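Local atomic coordinates of beta-phenylalanine aminotransferase (PDB entry 4AO9), a protein that catalyses pyridoxal-5'-phosphate-dependent transfer of the amino group of beta-phenylalanine as a class-III aminotransferase. Residues T153-M158 and L282-K287; R147-G152 and L315-T320. All blocks are in the same frame, centred on the assembly; numbering follows the deposited sequence.

Contact 1: residues T153-M158 and L282-K287; sequences TEANLM and LTTLGK. With PLP (pyridoxal-5'-phosphate), chain C.
Asn156 OD1 accepts the hydroxyl of Thr284, with Thr284 OG1 2.8 Å from Asn156 OD1. The other end of the same amide is held too, ND2 giving hydrogen bonds to His180 O and Asp260 OD2. This lies at the heart of the large domain of a class-III, fold-type I aminotransferase, where helix 152-167 packs on the central sheet and strand 282-286 runs nearly antiparallel to it (166° between segment axes, 7.8 Å apart). The two side chains meet at about a right angle, and the hydroxyl reaches the amide oxygen 34° out of the carbonyl plane. Thr284 OG1 is placed for this by a chi1 of 57°, which sets it between the backbone N and the carbonyl carbon; Thr284 CG2, beside the backbone N, then meets the helix backbone, 3.6 Å from Ala155 O. Ala155 points its methyl at the strand, Ala155 CB to Thr284 CB being 4.2 Å, a van der Waals contact of the helix with the strand. With three bonds on its amide, Asn156 is fixed in rotation, and Asn156 ND2 comes to 3.7 Å from C6 of the cofactor ring. The ends of the two segments close on the same cofactor. At the first turn of the helix, Thr153 N and Thr153 OG1 both donate to PLP O2P, at 2.9 and 2.6 Å. At the C-terminal end of 282-287, Lys287 NZ is covalently joined to PLP C4A at 1.5 Å, the position of the internal aldimine in this family, and makes a weak hydrogen bond to O3, the oxygen carried on ring carbon C3.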
ATOM      1  N   THR A 153       4.785   1.069  -4.821  1.00  6.43           N
ATOM      2  CA  THR A 153       4.533  -0.211  -5.481  1.00  7.13           C
ATOM      3  C   THR A 153       3.144  -0.241  -6.118  1.00  6.64           C
ATOM      4  O   THR A 153       2.989  -0.606  -7.290  1.00  6.85           O
ATOM      5  CB  THR A 153       4.680  -1.361  -4.479  1.00  6.66           C
ATOM      6  OG1 THR A 153       6.019  -1.379  -3.963  1.00  7.79           O
ATOM      7  CG2 THR A 153       4.356  -2.712  -5.117  1.00  8.67           C
ATOM      8  N   GLU A 154       2.131   0.182  -5.367  1.00  6.32           N
ATOM      9  CA  GLU A 154       0.782   0.245  -5.922  1.00  6.16           C
ATOM     10  C   GLU A 154       0.696   1.245  -7.070  1.00  6.15           C
ATOM     11  O   GLU A 154       0.005   0.985  -8.056  1.00  6.55           O
ATOM     12  CB  GLU A 154      -0.246   0.609  -4.843  1.00  5.71           C
ATOM     13  CG  GLU A 154      -0.615  -0.530  -3.875  1.00  8.24           C
ATOM     14  CD  GLU A 154      -1.702  -0.128  -2.904  1.00  9.39           C
ATOM     15  OE1 GLU A 154      -2.126   1.050  -2.898  1.00 10.76           O
ATOM     16  OE2 GLU A 154      -2.150  -1.019  -2.154  1.00 12.00           O
ATOM     17  N   ALA A 155       1.380   2.385  -6.951  1.00  6.02           N
ATOM     18  CA  ALA A 155       1.333   3.389  -8.023  1.00  6.57           C
ATOM     19  C   ALA A 155       1.879   2.800  -9.325  1.00  6.12           C
ATOM     20  O   ALA A 155       1.276   2.951 -10.408  1.00  7.25           O
ATOM     21  CB  ALA A 155       2.103   4.625  -7.629  1.00  6.82           C
ATOM     22  N   ASN A 156       3.007   2.113  -9.226  1.00  6.22           N
ATOM     23  CA  ASN A 156       3.582   1.476 -10.421  1.00  6.50           C
ATOM     24  C   ASN A 156       2.707   0.349 -10.960  1.00  7.17           C
ATOM     25  O   ASN A 156       2.539   0.224 -12.182  1.00  7.42           O
ATOM     26  CB  ASN A 156       5.001   0.998 -10.140  1.00  7.19           C
ATOM     27  CG  ASN A 156       5.997   2.128 -10.177  1.00  7.32           C
ATOM     28  OD1 ASN A 156       5.922   3.009 -11.045  1.00  8.39           O
ATOM     29  ND2 ASN A 156       6.943   2.115  -9.243  1.00  7.98           N
ATOM     30  N   LEU A 157       2.122  -0.458 -10.075  1.00  6.65           N
ATOM     31  CA  LEU A 157       1.191  -1.500 -10.528  1.00  7.48           C
ATOM     32  C   LEU A 157       0.029  -0.892 -11.308  1.00  7.14           C
ATOM     33  O   LEU A 157      -0.367  -1.411 -12.367  1.00  7.62           O
ATOM     34  CB  LEU A 157       0.659  -2.322  -9.348  1.00  7.65           C
ATOM     35  CG  LEU A 157       1.653  -3.337  -8.778  1.00  8.36           C
ATOM     36  CD1 LEU A 157       1.154  -3.882  -7.443  1.00  9.65           C
ATOM     37  CD2 LEU A 157       1.924  -4.488  -9.773  1.00 10.12           C
ATOM     38  N   MET A 158      -0.516   0.210 -10.799  1.00  7.41           N
ATOM     39  CA  MET A 158      -1.637   0.838 -11.463  1.00  7.54           C
ATOM     40  C   MET A 158      -1.253   1.498 -12.762  1.00  7.24           C
ATOM     41  O   MET A 158      -2.026   1.451 -13.719  1.00  7.49           O
ATOM     42  CB  MET A 158      -2.349   1.831 -10.546  1.00  8.19           C
ATOM     43  CG  MET A 158      -2.973   1.204  -9.308  1.00  8.83           C
ATOM     44  SD  MET A 158      -3.967  -0.286  -9.578  1.00 11.25           S
ATOM     45  CE  MET A 158      -5.187   0.274 -10.765  1.00 12.77           C
ATOM     46  N   LEU A 282       2.929   8.782 -18.470  1.00  7.38           N
ATOM     47  CA  LEU A 282       2.537   8.687 -17.059  1.00  7.22           C
ATOM     48  C   LEU A 282       3.774   8.877 -16.203  1.00  7.25           C
ATOM     49  O   LEU A 282       4.907   8.652 -16.668  1.00  7.19           O
ATOM     50  CB  LEU A 282       1.894   7.331 -16.722  1.00  8.09           C
ATOM     51  CG  LEU A 282       0.605   6.964 -17.465  1.00  8.41           C
ATOM     52  CD1 LEU A 282       0.253   5.507 -17.186  1.00  9.45           C
ATOM     53  CD2 LEU A 282      -0.555   7.867 -17.065  1.00  9.73           C
ATOM     54  N   THR A 283       3.543   9.264 -14.950  1.00  7.30           N
ATOM     55  CA  THR A 283       4.582   9.426 -13.955  1.00  6.96           C
ATOM     56  C   THR A 283       4.059   8.835 -12.656  1.00  7.15           C
ATOM     57  O   THR A 283       2.897   9.051 -12.294  1.00  7.60           O
ATOM     58  CB  THR A 283       4.879  10.913 -13.736  1.00  7.24           C
ATOM     59  OG1 THR A 283       5.378  11.465 -14.965  1.00  7.97           O
ATOM     60  CG2 THR A 283       5.925  11.113 -12.631  1.00  8.21           C
ATOM     61  N   THR A 284       4.925   8.115 -11.950  1.00  6.27           N
ATOM     62  CA  THR A 284       4.577   7.649 -10.610  1.00  7.16           C
ATOM     63  C   THR A 284       5.391   8.402  -9.560  1.00  6.68           C
ATOM     64  O   THR A 284       6.530   8.829  -9.809  1.00  7.50           O
ATOM     65  CB  THR A 284       4.744   6.138 -10.471  1.00  6.67           C
ATOM     66  OG1 THR A 284       6.094   5.777 -10.798  1.00  6.83           O
ATOM     67  CG2 THR A 284       3.767   5.411 -11.417  1.00  7.47           C
ATOM     68  N   LEU A 285       4.758   8.592  -8.401  1.00  7.23           N
ATOM     69  CA  LEU A 285       5.312   9.343  -7.280  1.00  7.08           C
ATOM     70  C   LEU A 285       5.100   8.566  -5.991  1.00  6.86           C
ATOM     71  O   LEU A 285       4.237   7.693  -5.908  1.00  6.97           O
ATOM     72  CB  LEU A 285       4.588  10.687  -7.156  1.00  7.61           C
ATOM     73  CG  LEU A 285       4.680  11.649  -8.332  1.00  7.08           C
ATOM     74  CD1 LEU A 285       3.707  12.808  -8.092  1.00  7.92           C
ATOM     75  CD2 LEU A 285       6.099  12.171  -8.509  1.00  8.38           C
ATOM     76  N   GLY A 286       5.895   8.899  -4.979  1.00  7.06           N
ATOM     77  CA  GLY A 286       5.760   8.260  -3.685  1.00  8.41           C
ATOM     78  C   GLY A 286       6.682   8.876  -2.667  1.00  8.99           C
ATOM     79  O   GLY A 286       7.073  10.049  -2.768  1.00  8.96           O
ATOM     80  N   LYS A 287       7.020   8.056  -1.678  1.00  9.79           N
ATOM     81  CA  LYS A 287       7.938   8.427  -0.578  1.00 11.17           C
ATOM     82  C   LYS A 287       7.542   9.805   0.044  1.00 12.02           C
ATOM     83  O   LYS A 287       6.470   9.912   0.646  1.00 14.20           O
ATOM     84  CB  LYS A 287       9.399   8.216  -1.011  1.00 11.66           C
ATOM     85  CG  LYS A 287       9.611   6.671  -1.043  1.00 13.27           C
ATOM     86  CD  LYS A 287      11.082   6.290  -1.062  1.00 14.89           C
ATOM     87  CE  LYS A 287      11.341   4.776  -1.101  1.00 14.63           C
ATOM     88  NZ  LYS A 287      11.585   4.335  -2.495  1.00 15.76           N
TER
HETATM   89  N1  PLP C1267      10.050   2.997  -7.149  1.00  8.34           N
HETATM   90  C2  PLP C1267      11.144   3.611  -6.701  1.00  8.62           C
HETATM   91  C2A PLP C1267      12.074   4.231  -7.745  1.00 10.22           C
HETATM   92  C3  PLP C1267      11.400   3.686  -5.328  1.00 10.24           C
HETATM   93  O3  PLP C1267      12.427   4.277  -4.946  1.00 13.15           O
HETATM   94  C4  PLP C1267      10.527   3.117  -4.387  1.00 10.83           C
HETATM   95  C4A PLP C1267      10.750   3.191  -2.863  1.00 14.84           C
HETATM   96  C5  PLP C1267       9.402   2.449  -4.922  1.00  8.01           C
HETATM   97  C6  PLP C1267       9.199   2.410  -6.302  1.00  8.33           C
HETATM   98  C5A PLP C1267       8.374   1.758  -4.007  1.00  9.58           C
HETATM   99  O4P PLP C1267       7.655   2.561  -3.169  1.00  8.23           O
HETATM  100  P   PLP C1267       7.011   1.874  -1.862  1.00  9.08           P
HETATM  101  O1P PLP C1267       8.206   1.379  -0.961  1.00  9.42           O
HETATM  102  O2P PLP C1267       6.138   0.648  -2.308  1.00  9.24           O
HETATM  103  O3P PLP C1267       6.156   2.927  -1.242  1.00  9.12           O

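Contact 2: residues R147-G152 and L315-T320; sequences RFTNSG and LAHSGT. With PLP (pyridoxal-5'-phosphate), chain C; PLP (pyridoxal-5'-phosphate), chain D.
Arg147 lies alongside His317, the two side chains running past each other in opposite directions, and takes hold of it side-on with two nitrogens. Arg147 NE donates to His317 ND1 at 2.9 Å, almost straight (170° at the hydrogen) and lying in the planes of both flat groups, although these planes are turned 68° apart. Arg147 NH2 gives a second bond to the backbone, 3.0 Å to His317 O, on a lone pair of that carbonyl; it also bonds Asn59 OD1 of the second subunit. The side-on grip follows from a bend in the arginine chain at chi3 (74°). His317 CE1, also at the ring edge, lies 3.2 Å from Phe148 O, while Thr149 CG2 sits obliquely to the ring, 3.8 Å from His317 NE2. A leucine in place of Arg147 would probably leave ND1 and the carbonyl of His317 without these donors and the ring freer to turn. Strand 145-149 borders the seven-stranded sheet of the fold-type I large domain, and its exit forms a phosphate-binding turn: Ser151 N-caps helix 152-167, and Gly152 N donates to O3P of the chain C cofactor at 2.8 Å. At the far end of 315-320, Thr320 serves the chain D cofactor, bound in the second subunit, whose O2P accepts Thr320 N at 2.9 Å and Thr320 OG1 at 2.7 Å.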
ATOM      1  N   ARG A 147      -4.334   9.744  -9.520  1.00  7.60           N
ATOM      2  CA  ARG A 147      -5.024   9.085  -8.413  1.00  7.46           C
ATOM      3  C   ARG A 147      -3.994   8.721  -7.348  1.00  7.49           C
ATOM      4  O   ARG A 147      -2.829   8.477  -7.666  1.00  7.65           O
ATOM      5  CB  ARG A 147      -5.771   7.841  -8.888  1.00  7.98           C
ATOM      6  CG  ARG A 147      -6.953   8.165  -9.800  1.00  8.06           C
ATOM      7  CD  ARG A 147      -7.565   6.918 -10.359  1.00  8.75           C
ATOM      8  NE  ARG A 147      -8.354   6.156  -9.388  1.00  9.57           N
ATOM      9  CZ  ARG A 147      -9.669   6.252  -9.205  1.00  9.26           C
ATOM     10  NH1 ARG A 147     -10.411   7.136  -9.876  1.00 10.24           N
ATOM     11  NH2 ARG A 147     -10.246   5.443  -8.323  1.00  9.94           N
ATOM     12  N   PHE A 148      -4.426   8.691  -6.093  1.00  7.39           N
ATOM     13  CA  PHE A 148      -3.564   8.316  -4.976  1.00  7.28           C
ATOM     14  C   PHE A 148      -3.629   6.824  -4.694  1.00  6.87           C
ATOM     15  O   PHE A 148      -4.663   6.168  -4.906  1.00  7.25           O
ATOM     16  CB  PHE A 148      -3.985   9.061  -3.711  1.00  7.04           C
ATOM     17  CG  PHE A 148      -3.842  10.547  -3.817  1.00  7.86           C
ATOM     18  CD1 PHE A 148      -2.584  11.130  -3.925  1.00 10.42           C
ATOM     19  CD2 PHE A 148      -4.962  11.361  -3.766  1.00  8.09           C
ATOM     20  CE1 PHE A 148      -2.446  12.518  -4.004  1.00 10.49           C
ATOM     21  CE2 PHE A 148      -4.835  12.755  -3.849  1.00 10.08           C
ATOM     22  CZ  PHE A 148      -3.584  13.327  -3.977  1.00  9.35           C
ATOM     23  N   THR A 149      -2.506   6.304  -4.220  1.00  6.62           N
ATOM     24  CA  THR A 149      -2.389   4.927  -3.792  1.00  6.86           C
ATOM     25  C   THR A 149      -1.765   4.902  -2.398  1.00  6.95           C
ATOM     26  O   THR A 149      -1.449   5.956  -1.824  1.00  7.72           O
ATOM     27  CB  THR A 149      -1.514   4.111  -4.766  1.00  6.45           C
ATOM     28  OG1 THR A 149      -0.194   4.673  -4.775  1.00  7.98           O
ATOM     29  CG2 THR A 149      -2.074   4.145  -6.179  1.00  7.62           C
ATOM     30  N   ASN A 150      -1.536   3.703  -1.874  1.00  7.82           N
ATOM     31  CA  ASN A 150      -0.968   3.568  -0.538  1.00  8.59           C
ATOM     32  C   ASN A 150       0.524   3.315  -0.490  1.00  8.65           C
ATOM     33  O   ASN A 150       1.107   3.170   0.589  1.00 10.05           O
ATOM     34  CB  ASN A 150      -1.717   2.463   0.204  1.00  9.13           C
ATOM     35  CG  ASN A 150      -3.192   2.715   0.213  1.00  9.68           C
ATOM     36  OD1 ASN A 150      -3.648   3.654   0.872  1.00 11.14           O
ATOM     37  ND2 ASN A 150      -3.941   1.980  -0.605  1.00 11.33           N
ATOM     38  N   SER A 151       1.151   3.249  -1.662  1.00  7.55           N
ATOM     39  CA  SER A 151       2.578   2.962  -1.777  1.00  7.52           C
ATOM     40  C   SER A 151       3.025   3.245  -3.206  1.00  6.78           C
ATOM     41  O   SER A 151       2.207   3.317  -4.136  1.00  6.33           O
ATOM     42  CB  SER A 151       2.873   1.492  -1.446  1.00  7.65           C
ATOM     43  OG  SER A 151       2.272   0.640  -2.419  1.00  7.42           O
ATOM     44  N   GLY A 152       4.335   3.401  -3.360  1.00  6.87           N
ATOM     45  CA  GLY A 152       4.953   3.501  -4.688  1.00  7.06           C
ATOM     46  C   GLY A 152       4.740   2.226  -5.489  1.00  7.21           C
ATOM     47  O   GLY A 152       4.513   2.287  -6.704  1.00  6.91           O
ATOM     48  N   LEU A 315     -12.252   0.966 -16.086  1.00 13.24           N
ATOM     49  CA  LEU A 315     -11.401   0.409 -15.032  1.00 12.47           C
ATOM     50  C   LEU A 315     -11.760   0.926 -13.664  1.00 12.40           C
ATOM     51  O   LEU A 315     -11.974   2.125 -13.478  1.00 13.19           O
ATOM     52  CB  LEU A 315      -9.919   0.695 -15.291  1.00 12.38           C
ATOM     53  CG  LEU A 315      -9.322   0.245 -16.631  1.00 12.48           C
ATOM     54  CD1 LEU A 315      -7.847   0.494 -16.607  1.00 13.73           C
ATOM     55  CD2 LEU A 315      -9.625  -1.240 -16.948  1.00 13.91           C
ATOM     56  N   ALA A 316     -11.836   0.006 -12.716  1.00 11.56           N
ATOM     57  CA  ALA A 316     -11.926   0.369 -11.318  1.00 11.76           C
ATOM     58  C   ALA A 316     -10.510   0.529 -10.771  1.00 12.14           C
ATOM     59  O   ALA A 316      -9.568  -0.166 -11.200  1.00 13.00           O
ATOM     60  CB  ALA A 316     -12.678  -0.726 -10.547  1.00 12.20           C
ATOM     61  N   HIS A 317     -10.349   1.467  -9.845  1.00 11.02           N
ATOM     62  CA  HIS A 317      -9.168   1.510  -9.001  1.00 10.37           C
ATOM     63  C   HIS A 317      -9.603   1.666  -7.547  1.00 11.26           C
ATOM     64  O   HIS A 317      -9.966   2.754  -7.095  1.00 10.06           O
ATOM     65  CB  HIS A 317      -8.192   2.606  -9.430  1.00 10.41           C
ATOM     66  CG  HIS A 317      -7.145   2.891  -8.404  1.00 10.10           C
ATOM     67  ND1 HIS A 317      -6.824   4.170  -8.008  1.00  8.96           N
ATOM     68  CD2 HIS A 317      -6.366   2.060  -7.667  1.00 10.80           C
ATOM     69  CE1 HIS A 317      -5.878   4.121  -7.086  1.00  9.02           C
ATOM     70  NE2 HIS A 317      -5.595   2.848  -6.848  1.00 10.17           N
ATOM     71  N   SER A 318      -9.569   0.554  -6.826  1.00 12.27           N
ATOM     72  CA  SER A 318     -10.007   0.512  -5.443  1.00 13.92           C
ATOM     73  C   SER A 318      -8.831   0.665  -4.469  1.00 13.85           C
ATOM     74  O   SER A 318      -7.659   0.803  -4.875  1.00 15.98           O
ATOM     75  CB  SER A 318     -10.777  -0.791  -5.201  1.00 14.29           C
ATOM     76  OG  SER A 318      -9.958  -1.911  -5.524  1.00 18.54           O
ATOM     77  N   GLY A 319      -9.128   0.713  -3.171  0.50 13.32           N
ATOM     78  CA  GLY A 319      -8.077   0.797  -2.151  0.50 12.18           C
ATOM     79  C   GLY A 319      -8.449   1.643  -0.943  0.50 11.80           C
ATOM     80  O   GLY A 319      -8.637   2.849  -1.055  0.50 11.76           O
ATOM     81  N   THR A 320      -8.493   1.013   0.223  1.00 10.80           N
ATOM     82  CA  THR A 320      -9.121   1.569   1.413  1.00  9.94           C
ATOM     83  C   THR A 320      -8.531   2.901   1.873  1.00  9.64           C
ATOM     84  O   THR A 320      -9.277   3.846   2.161  1.00  9.85           O
ATOM     85  CB  THR A 320      -9.094   0.538   2.541  1.00  9.85           C
ATOM     86  OG1 THR A 320      -9.752  -0.641   2.078  1.00 10.16           O
ATOM     87  CG2 THR A 320      -9.838   1.053   3.772  1.00  9.63           C
TER
HETATM   88  N1  PLP C1267      10.050   2.997  -7.149  1.00  8.34           N
HETATM   89  C2  PLP C1267      11.144   3.611  -6.701  1.00  8.62           C
HETATM   90  C2A PLP C1267      12.074   4.231  -7.745  1.00 10.22           C
HETATM   91  C3  PLP C1267      11.400   3.686  -5.328  1.00 10.24           C
HETATM   92  O3  PLP C1267      12.427   4.277  -4.946  1.00 13.15           O
HETATM   93  C4  PLP C1267      10.527   3.117  -4.387  1.00 10.83           C
HETATM   94  C4A PLP C1267      10.750   3.191  -2.863  1.00 14.84           C
HETATM   95  C5  PLP C1267       9.402   2.449  -4.922  1.00  8.01           C
HETATM   96  C6  PLP C1267       9.199   2.410  -6.302  1.00  8.33           C
HETATM   97  C5A PLP C1267       8.374   1.758  -4.007  1.00  9.58           C
HETATM   98  O4P PLP C1267       7.655   2.561  -3.169  1.00  8.23           O
HETATM   99  P   PLP C1267       7.011   1.874  -1.862  1.00  9.08           P
HETATM  100  O1P PLP C1267       8.206   1.379  -0.961  1.00  9.42           O
HETATM  101  O2P PLP C1267       6.138   0.648  -2.308  1.00  9.24           O
HETATM  102  O3P PLP C1267       6.156   2.927  -1.242  1.00  9.12           O
HETATM  103  N1  PLP D1267      -9.467  -8.375   0.659  1.00  6.74           N
HETATM  104  C2  PLP D1267     -10.662  -8.134   1.212  1.00  6.79           C
HETATM  105  C2A PLP D1267     -11.523  -9.362   1.529  1.00  7.91           C
HETATM  106  C3  PLP D1267     -11.061  -6.831   1.509  1.00  9.44           C
HETATM  107  O3  PLP D1267     -12.172  -6.635   2.028  1.00 12.56           O
HETATM  108  C4  PLP D1267     -10.211  -5.751   1.204  1.00  9.52           C
HETATM  109  C4A PLP D1267     -10.557  -4.291   1.500  1.00 13.88           C
HETATM  110  C5  PLP D1267      -8.992  -6.061   0.595  1.00  7.62           C
HETATM  111  C6  PLP D1267      -8.639  -7.379   0.327  1.00  6.73           C
HETATM  112  C5A PLP D1267      -8.019  -4.946   0.180  1.00  9.11           C
HETATM  113  O4P PLP D1267      -7.423  -4.213   1.157  1.00  7.61           O
HETATM  114  P   PLP D1267      -6.886  -2.744   0.719  1.00  8.13           P
HETATM  115  O1P PLP D1267      -6.189  -2.226   2.019  1.00  8.23           O
HETATM  116  O2P PLP D1267      -8.118  -1.881   0.358  1.00  7.75           O
HETATM  117  O3P PLP D1267      -5.906  -2.900  -0.406  1.00  7.71           O

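How the contacts relate
Read from the N terminus, the chain passes 147-152 and then, without a break, 153-158, so strand 145-149 runs directly into helix 152-167. Much later, 282-287 returns to the helix and closes contact 1; 315-320 follows and closes contact 2. The first loop is therefore nested in the second. Contact 1 ties the helix to an inner strand of the seven-stranded sheet, contact 2 ties that sheet's border strand to the loop before helix 325-337. Their centres are 9 Å apart, and they meet where Met158 CE packs 3.8 Å from His317 CD2. Both reach the chain C cofactor, whereas contact 2 also extends across the dimer interface to that of chain D.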